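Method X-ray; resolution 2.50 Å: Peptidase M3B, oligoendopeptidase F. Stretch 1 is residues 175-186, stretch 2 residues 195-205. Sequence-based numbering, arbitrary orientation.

Stretch 1, residues 175-186: QLSHGVYGQLLE
Stretch 2 195-205: AAFKGLYSVYE

Two helices that run roughly antiparallel often meet by seating a side chain of one among several residues of the other, and this pair from an oligoendopeptidase F is a worked example. Stretch 1 enters extended through Gln175 to Ser177 (Leu176 phi/psi -69/149°, Ser177 -172/167°), then turns helical (Tyr181 -57/-54°, Leu184 -65/-34°), with Val180 departing at -103/-19°. Ser177 (chi1 p) caps that helix, its OG accepting a weak hydrogen bond from Val180 N at 3.4 Å. Stretch 2 is helical throughout, near -65/-43°. The axes approach to 9.5 Å with 145° between their directions, and the register is marked by Leu184 CA and Ala196 CA, 6.4 Å apart.

No hydrogen bond crosses the interface, which buries 441 Å²; most side-chain contacts are apolar. Tyr181 (t, chi2 75°) is the knob, seated among Ala196, Phe197, Leu200 and Tyr201. Leu200 (t, chi2 97°) lays CD2 over one face, 3.8 Å from the Tyr181 ring centroid, a CH-pi contact; at the ring edge, Tyr181 CE1 is 3.5 Å from Ala196 O. Ala196 CB touches Leu184 (m, t) CB at 3.8 Å and Leu185 (-99°, -75°) CD2 at 3.9 Å. Ahead of the helix, Leu176 (-109°, 25°) rests CD2 3.8 Å from Gly199 CA, where a CB would clash. Near the first helix's start, the polarised C-H edge of His178 (m, chi2 -57°) faces Tyr204 (m, chi2 -73°), CE1 to OH 3.1 Å.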

ATOM      1  N   GLN A 175      23.074 -11.671 -16.522  1.00 52.70           N
ATOM      2  CA  GLN A 175      21.788 -11.354 -15.929  1.00 52.01           C
ATOM      3  C   GLN A 175      21.901 -10.116 -15.047  1.00 53.81           C
ATOM      4  O   GLN A 175      22.651 -10.112 -14.075  1.00 65.55           O
ATOM      5  CB  GLN A 175      21.309 -12.535 -15.081  1.00 48.27           C
ATOM      6  CG  GLN A 175      20.084 -12.237 -14.239  1.00 52.37           C
ATOM      7  CD  GLN A 175      18.810 -12.285 -15.051  1.00 54.55           C
ATOM      8  OE1 GLN A 175      18.337 -13.357 -15.424  1.00 61.00           O
ATOM      9  NE2 GLN A 175      18.245 -11.116 -15.334  1.00 61.36           N
ATOM     10  N   LEU A 176      21.162  -9.066 -15.389  1.00 53.14           N
ATOM     11  CA  LEU A 176      21.091  -7.877 -14.544  1.00 46.23           C
ATOM     12  C   LEU A 176      20.336  -8.177 -13.256  1.00 49.94           C
ATOM     13  O   LEU A 176      19.402  -8.997 -13.241  1.00 50.05           O
ATOM     14  CB  LEU A 176      20.369  -6.749 -15.275  1.00 49.12           C
ATOM     15  CG  LEU A 176      21.065  -5.504 -15.804  1.00 52.64           C
ATOM     16  CD1 LEU A 176      22.526  -5.718 -16.088  1.00 51.30           C
ATOM     17  CD2 LEU A 176      20.320  -5.075 -17.049  1.00 46.13           C
ATOM     18  N   SER A 177      20.720  -7.479 -12.193  1.00 36.05           N
ATOM     19  CA  SER A 177      20.133  -7.657 -10.876  1.00 45.10           C
ATOM     20  C   SER A 177      20.685  -6.567  -9.981  1.00 41.73           C
ATOM     21  O   SER A 177      21.658  -5.911 -10.339  1.00 51.54           O
ATOM     22  CB  SER A 177      20.532  -9.017 -10.295  1.00 35.16           C
ATOM     23  OG  SER A 177      21.891  -8.988  -9.939  1.00 44.64           O
ATOM     24  N   HIS A 178      20.077  -6.388  -8.811  1.00 44.14           N
ATOM     25  CA  HIS A 178      20.568  -5.424  -7.825  1.00 43.19           C
ATOM     26  C   HIS A 178      22.000  -5.717  -7.373  1.00 45.35           C
ATOM     27  O   HIS A 178      22.789  -4.794  -7.165  1.00 49.38           O
ATOM     28  CB  HIS A 178      19.643  -5.375  -6.609  1.00 41.29           C
ATOM     29  CG  HIS A 178      18.278  -4.843  -6.915  1.00 50.27           C
ATOM     30  ND1 HIS A 178      18.074  -3.602  -7.480  1.00 49.76           N
ATOM     31  CD2 HIS A 178      17.047  -5.380  -6.729  1.00 40.87           C
ATOM     32  CE1 HIS A 178      16.776  -3.394  -7.626  1.00 46.03           C
ATOM     33  NE2 HIS A 178      16.133  -4.460  -7.182  1.00 56.58           N
ATOM     34  N   GLY A 179      22.333  -6.999  -7.229  1.00 40.73           N
ATOM     35  CA  GLY A 179      23.665  -7.397  -6.787  1.00 41.98           C
ATOM     36  C   GLY A 179      24.784  -7.040  -7.754  1.00 55.48           C
ATOM     37  O   GLY A 179      25.897  -6.732  -7.347  1.00 56.12           O
ATOM     38  N   VAL A 180      24.487  -7.068  -9.046  1.00 62.14           N
ATOM     39  CA  VAL A 180      25.512  -6.938 -10.073  1.00 45.43           C
ATOM     40  C   VAL A 180      25.545  -5.538 -10.699  1.00 48.27           C
ATOM     41  O   VAL A 180      26.549  -5.148 -11.282  1.00 49.52           O
ATOM     42  CB  VAL A 180      25.285  -8.014 -11.159  1.00 50.61           C
ATOM     43  CG1 VAL A 180      25.483  -7.458 -12.525  1.00 54.03           C
ATOM     44  CG2 VAL A 180      26.174  -9.237 -10.919  1.00 49.81           C
ATOM     45  N   TYR A 181      24.461  -4.774 -10.557  1.00 41.05           N
ATOM     46  CA  TYR A 181      24.319  -3.499 -11.269  1.00 48.93           C
ATOM     47  C   TYR A 181      25.437  -2.492 -10.999  1.00 48.29           C
ATOM     48  O   TYR A 181      26.067  -1.981 -11.930  1.00 56.12           O
ATOM     49  CB  TYR A 181      22.955  -2.860 -10.990  1.00 38.54           C
ATOM     50  CG  TYR A 181      22.758  -1.518 -11.654  1.00 47.97           C
ATOM     51  CD1 TYR A 181      22.505  -1.415 -13.025  1.00 45.21           C
ATOM     52  CD2 TYR A 181      22.830  -0.344 -10.911  1.00 48.53           C
ATOM     53  CE1 TYR A 181      22.333  -0.165 -13.631  1.00 40.80           C
ATOM     54  CE2 TYR A 181      22.661   0.892 -11.500  1.00 41.29           C
ATOM     55  CZ  TYR A 181      22.412   0.984 -12.855  1.00 47.11           C
ATOM     56  OH  TYR A 181      22.237   2.241 -13.412  1.00 44.70           O
ATOM     57  N   GLY A 182      25.673  -2.195  -9.730  1.00 45.30           N
ATOM     58  CA  GLY A 182      26.768  -1.301  -9.342  1.00 46.91           C
ATOM     59  C   GLY A 182      28.127  -1.648  -9.925  1.00 35.02           C
ATOM     60  O   GLY A 182      28.880  -0.764 -10.310  1.00 50.14           O
ATOM     61  N   GLN A 183      28.455  -2.933  -9.989  1.00 45.81           N
ATOM     62  CA  GLN A 183      29.718  -3.345 -10.597  1.00 55.31           C
ATOM     63  C   GLN A 183      29.707  -2.920 -12.041  1.00 54.89           C
ATOM     64  O   GLN A 183      30.684  -2.370 -12.545  1.00 51.32           O
ATOM     65  CB  GLN A 183      29.896  -4.865 -10.581  1.00 53.77           C
ATOM     66  CG  GLN A 183      30.064  -5.515  -9.225  1.00 76.19           C
ATOM     67  CD  GLN A 183      30.465  -6.978  -9.368  1.00 80.97           C
ATOM     68  OE1 GLN A 183      29.945  -7.690 -10.235  1.00 80.21           O
ATOM     69  NE2 GLN A 183      31.407  -7.427  -8.535  1.00 82.31           N
ATOM     70  N   LEU A 184      28.593  -3.212 -12.712  1.00 53.80           N
ATOM     71  CA  LEU A 184      28.467  -2.951 -14.137  1.00 44.61           C
ATOM     72  C   LEU A 184      28.507  -1.454 -14.453  1.00 43.25           C
ATOM     73  O   LEU A 184      29.052  -1.060 -15.479  1.00 46.76           O
ATOM     74  CB  LEU A 184      27.218  -3.611 -14.706  1.00 39.68           C
ATOM     75  CG  LEU A 184      27.217  -5.142 -14.675  1.00 41.68           C
ATOM     76  CD1 LEU A 184      25.863  -5.659 -15.088  1.00 43.17           C
ATOM     77  CD2 LEU A 184      28.265  -5.716 -15.573  1.00 35.71           C
ATOM     78  N   LEU A 185      27.965  -0.619 -13.565  1.00 47.56           N
ATOM     79  CA  LEU A 185      28.035   0.832 -13.768  1.00 44.21           C
ATOM     80  C   LEU A 185      29.453   1.386 -13.619  1.00 48.35           C
ATOM     81  O   LEU A 185      29.712   2.530 -13.989  1.00 57.12           O
ATOM     82  CB  LEU A 185      27.052   1.585 -12.857  1.00 50.49           C
ATOM     83  CG  LEU A 185      25.753   2.000 -13.548  1.00 57.66           C
ATOM     84  CD1 LEU A 185      25.965   3.176 -14.476  1.00 51.14           C
ATOM     85  CD2 LEU A 185      25.218   0.847 -14.349  1.00 58.11           C
ATOM     86  N   GLU A 186      30.370   0.575 -13.098  1.00 46.70           N
ATOM     87  CA  GLU A 186      31.740   1.034 -12.862  1.00 52.83           C
ATOM     88  C   GLU A 186      32.686   0.527 -13.924  1.00 48.95           C
ATOM     89  O   GLU A 186      33.858   0.882 -13.940  1.00 50.94           O
ATOM     90  CB  GLU A 186      32.237   0.573 -11.494  1.00 53.68           C
ATOM     91  CG  GLU A 186      31.482   1.191 -10.313  1.00 66.74           C
ATOM     92  CD  GLU A 186      31.911   0.609  -8.967  1.00 68.83           C
ATOM     93  OE1 GLU A 186      32.766  -0.306  -8.950  1.00 73.77           O
ATOM     94  OE2 GLU A 186      31.385   1.063  -7.929  1.00 71.85           O
ATOM     95  N   ALA A 195      24.519  -0.311 -21.389  1.00 34.74           N
ATOM     96  CA  ALA A 195      23.545  -1.388 -21.510  1.00 31.81           C
ATOM     97  C   ALA A 195      22.919  -1.752 -20.154  1.00 35.48           C
ATOM     98  O   ALA A 195      21.732  -2.045 -20.089  1.00 45.67           O
ATOM     99  CB  ALA A 195      24.189  -2.599 -22.171  1.00 21.72           C
ATOM    100  N   ALA A 196      23.717  -1.727 -19.086  1.00 34.31           N
ATOM    101  CA  ALA A 196      23.226  -2.003 -17.726  1.00 39.94           C
ATOM    102  C   ALA A 196      22.263  -0.937 -17.287  1.00 34.84           C
ATOM    103  O   ALA A 196      21.211  -1.229 -16.726  1.00 38.79           O
ATOM    104  CB  ALA A 196      24.386  -2.085 -16.713  1.00 36.24           C
ATOM    105  N   PHE A 197      22.639   0.308 -17.546  1.00 37.57           N
ATOM    106  CA  PHE A 197      21.844   1.466 -17.171  1.00 31.09           C
ATOM    107  C   PHE A 197      20.482   1.404 -17.863  1.00 38.67           C
ATOM    108  O   PHE A 197      19.454   1.492 -17.199  1.00 43.42           O
ATOM    109  CB  PHE A 197      22.623   2.732 -17.546  1.00 36.82           C
ATOM    110  CG  PHE A 197      21.899   4.015 -17.293  1.00 34.40           C
ATOM    111  CD1 PHE A 197      21.941   4.620 -16.048  1.00 39.88           C
ATOM    112  CD2 PHE A 197      21.217   4.651 -18.320  1.00 41.45           C
ATOM    113  CE1 PHE A 197      21.292   5.824 -15.821  1.00 36.75           C
ATOM    114  CE2 PHE A 197      20.559   5.850 -18.099  1.00 37.41           C
ATOM    115  CZ  PHE A 197      20.597   6.439 -16.845  1.00 39.70           C
ATOM    116  N   LYS A 198      20.480   1.214 -19.182  1.00 44.23           N
ATOM    117  CA  LYS A 198      19.231   1.127 -19.971  1.00 39.40           C
ATOM    118  C   LYS A 198      18.377  -0.101 -19.676  1.00 43.90           C
ATOM    119  O   LYS A 198      17.141  -0.031 -19.695  1.00 39.74           O
ATOM    120  CB  LYS A 198      19.523   1.200 -21.476  1.00 35.67           C
ATOM    121  CG  LYS A 198      19.678   2.629 -21.947  1.00 48.92           C
ATOM    122  CD  LYS A 198      20.421   2.785 -23.260  1.00 48.89           C
ATOM    123  CE  LYS A 198      20.652   4.266 -23.491  1.00 51.15           C
ATOM    124  NZ  LYS A 198      21.436   4.505 -24.722  1.00 63.16           N
ATOM    125  N   GLY A 199      19.036  -1.221 -19.397  1.00 42.10           N
ATOM    126  CA  GLY A 199      18.326  -2.429 -18.992  1.00 32.37           C
ATOM    127  C   GLY A 199      17.573  -2.213 -17.686  1.00 41.41           C
ATOM    128  O   GLY A 199      16.384  -2.530 -17.583  1.00 46.72           O
ATOM    129  N   LEU A 200      18.261  -1.653 -16.691  1.00 40.25           N
ATOM    130  CA  LEU A 200      17.684  -1.518 -15.357  1.00 44.39           C
ATOM    131  C   LEU A 200      16.529  -0.550 -15.421  1.00 40.24           C
ATOM    132  O   LEU A 200      15.451  -0.816 -14.895  1.00 48.61           O
ATOM    133  CB  LEU A 200      18.722  -1.033 -14.342  1.00 33.01           C
ATOM    134  CG  LEU A 200      18.218  -0.810 -12.909  1.00 44.25           C
ATOM    135  CD1 LEU A 200      18.493  -2.004 -12.002  1.00 38.34           C
ATOM    136  CD2 LEU A 200      18.841   0.430 -12.312  1.00 43.01           C
ATOM    137  N   TYR A 201      16.751   0.571 -16.097  1.00 49.11           N
ATOM    138  CA  TYR A 201      15.729   1.605 -16.181  1.00 41.02           C
ATOM    139  C   TYR A 201      14.534   1.231 -17.046  1.00 42.13           C
ATOM    140  O   TYR A 201      13.451   1.765 -16.847  1.00 51.77           O
ATOM    141  CB  TYR A 201      16.331   2.955 -16.558  1.00 43.37           C
ATOM    142  CG  TYR A 201      16.954   3.626 -15.359  1.00 45.21           C
ATOM    143  CD1 TYR A 201      16.168   4.291 -14.433  1.00 47.77           C
ATOM    144  CD2 TYR A 201      18.314   3.544 -15.119  1.00 49.80           C
ATOM    145  CE1 TYR A 201      16.730   4.888 -13.301  1.00 51.64           C
ATOM    146  CE2 TYR A 201      18.884   4.134 -13.999  1.00 46.18           C
ATOM    147  CZ  TYR A 201      18.083   4.814 -13.100  1.00 52.08           C
ATOM    148  OH  TYR A 201      18.644   5.409 -11.989  1.00 63.88           O
ATOM    149  N   SER A 202      14.700   0.305 -17.984  1.00 37.67           N
ATOM    150  CA  SER A 202      13.536  -0.130 -18.755  1.00 42.43           C
ATOM    151  C   SER A 202      12.487  -0.720 -17.807  1.00 41.29           C
ATOM    152  O   SER A 202      11.299  -0.579 -18.022  1.00 43.53           O
ATOM    153  CB  SER A 202      13.923  -1.138 -19.846  1.00 32.96           C
ATOM    154  OG  SER A 202      14.429  -2.336 -19.279  1.00 49.99           O
ATOM    155  N   VAL A 203      12.937  -1.354 -16.735  1.00 38.48           N
ATOM    156  CA  VAL A 203      12.017  -1.963 -15.785  1.00 42.55           C
ATOM    157  C   VAL A 203      11.370  -0.946 -14.839  1.00 44.06           C
ATOM    158  O   VAL A 203      10.176  -1.023 -14.576  1.00 49.44           O
ATOM    159  CB  VAL A 203      12.711  -3.098 -14.975  1.00 45.77           C
ATOM    160  CG1 VAL A 203      11.803  -3.599 -13.863  1.00 33.98           C
ATOM    161  CG2 VAL A 203      13.092  -4.247 -15.908  1.00 39.20           C
ATOM    162  N   TYR A 204      12.147  -0.002 -14.314  1.00 39.57           N
ATOM    163  CA  TYR A 204      11.555   1.063 -13.499  1.00 39.78           C
ATOM    164  C   TYR A 204      10.549   1.889 -14.274  1.00 42.69           C
ATOM    165  O   TYR A 204       9.514   2.279 -13.741  1.00 54.09           O
ATOM    166  CB  TYR A 204      12.625   1.921 -12.807  1.00 36.55           C
ATOM    167  CG  TYR A 204      13.213   1.127 -11.689  1.00 40.29           C
ATOM    168  CD1 TYR A 204      12.486   0.892 -10.528  1.00 39.78           C
ATOM    169  CD2 TYR A 204      14.445   0.507 -11.831  1.00 42.10           C
ATOM    170  CE1 TYR A 204      12.995   0.100  -9.517  1.00 44.03           C
ATOM    171  CE2 TYR A 204      14.965  -0.278 -10.829  1.00 35.10           C
ATOM    172  CZ  TYR A 204      14.240  -0.479  -9.676  1.00 39.46           C
ATOM    173  OH  TYR A 204      14.767  -1.263  -8.691  1.00 41.07           O
ATOM    174  N   GLU A 205      10.828   2.126 -15.545  1.00 46.69           N
ATOM    175  CA  GLU A 205       9.874   2.820 -16.390  1.00 44.53           C
ATOM    176  C   GLU A 205       8.571   2.014 -16.526  1.00 51.11           C
ATOM    177  O   GLU A 205       7.472   2.555 -16.408  1.00 48.06           O
ATOM    178  CB  GLU A 205      10.492   3.120 -17.756  1.00 44.82           C
ATOM    179  CG  GLU A 205       9.478   3.515 -18.845  1.00 47.24           C
ATOM    180  CD  GLU A 205      10.138   4.051 -20.115  1.00 58.36           C
ATOM    181  OE1 GLU A 205      11.252   3.606 -20.465  1.00 65.63           O
ATOM    182  OE2 GLU A 205       9.539   4.920 -20.775  1.00 72.71           O
TER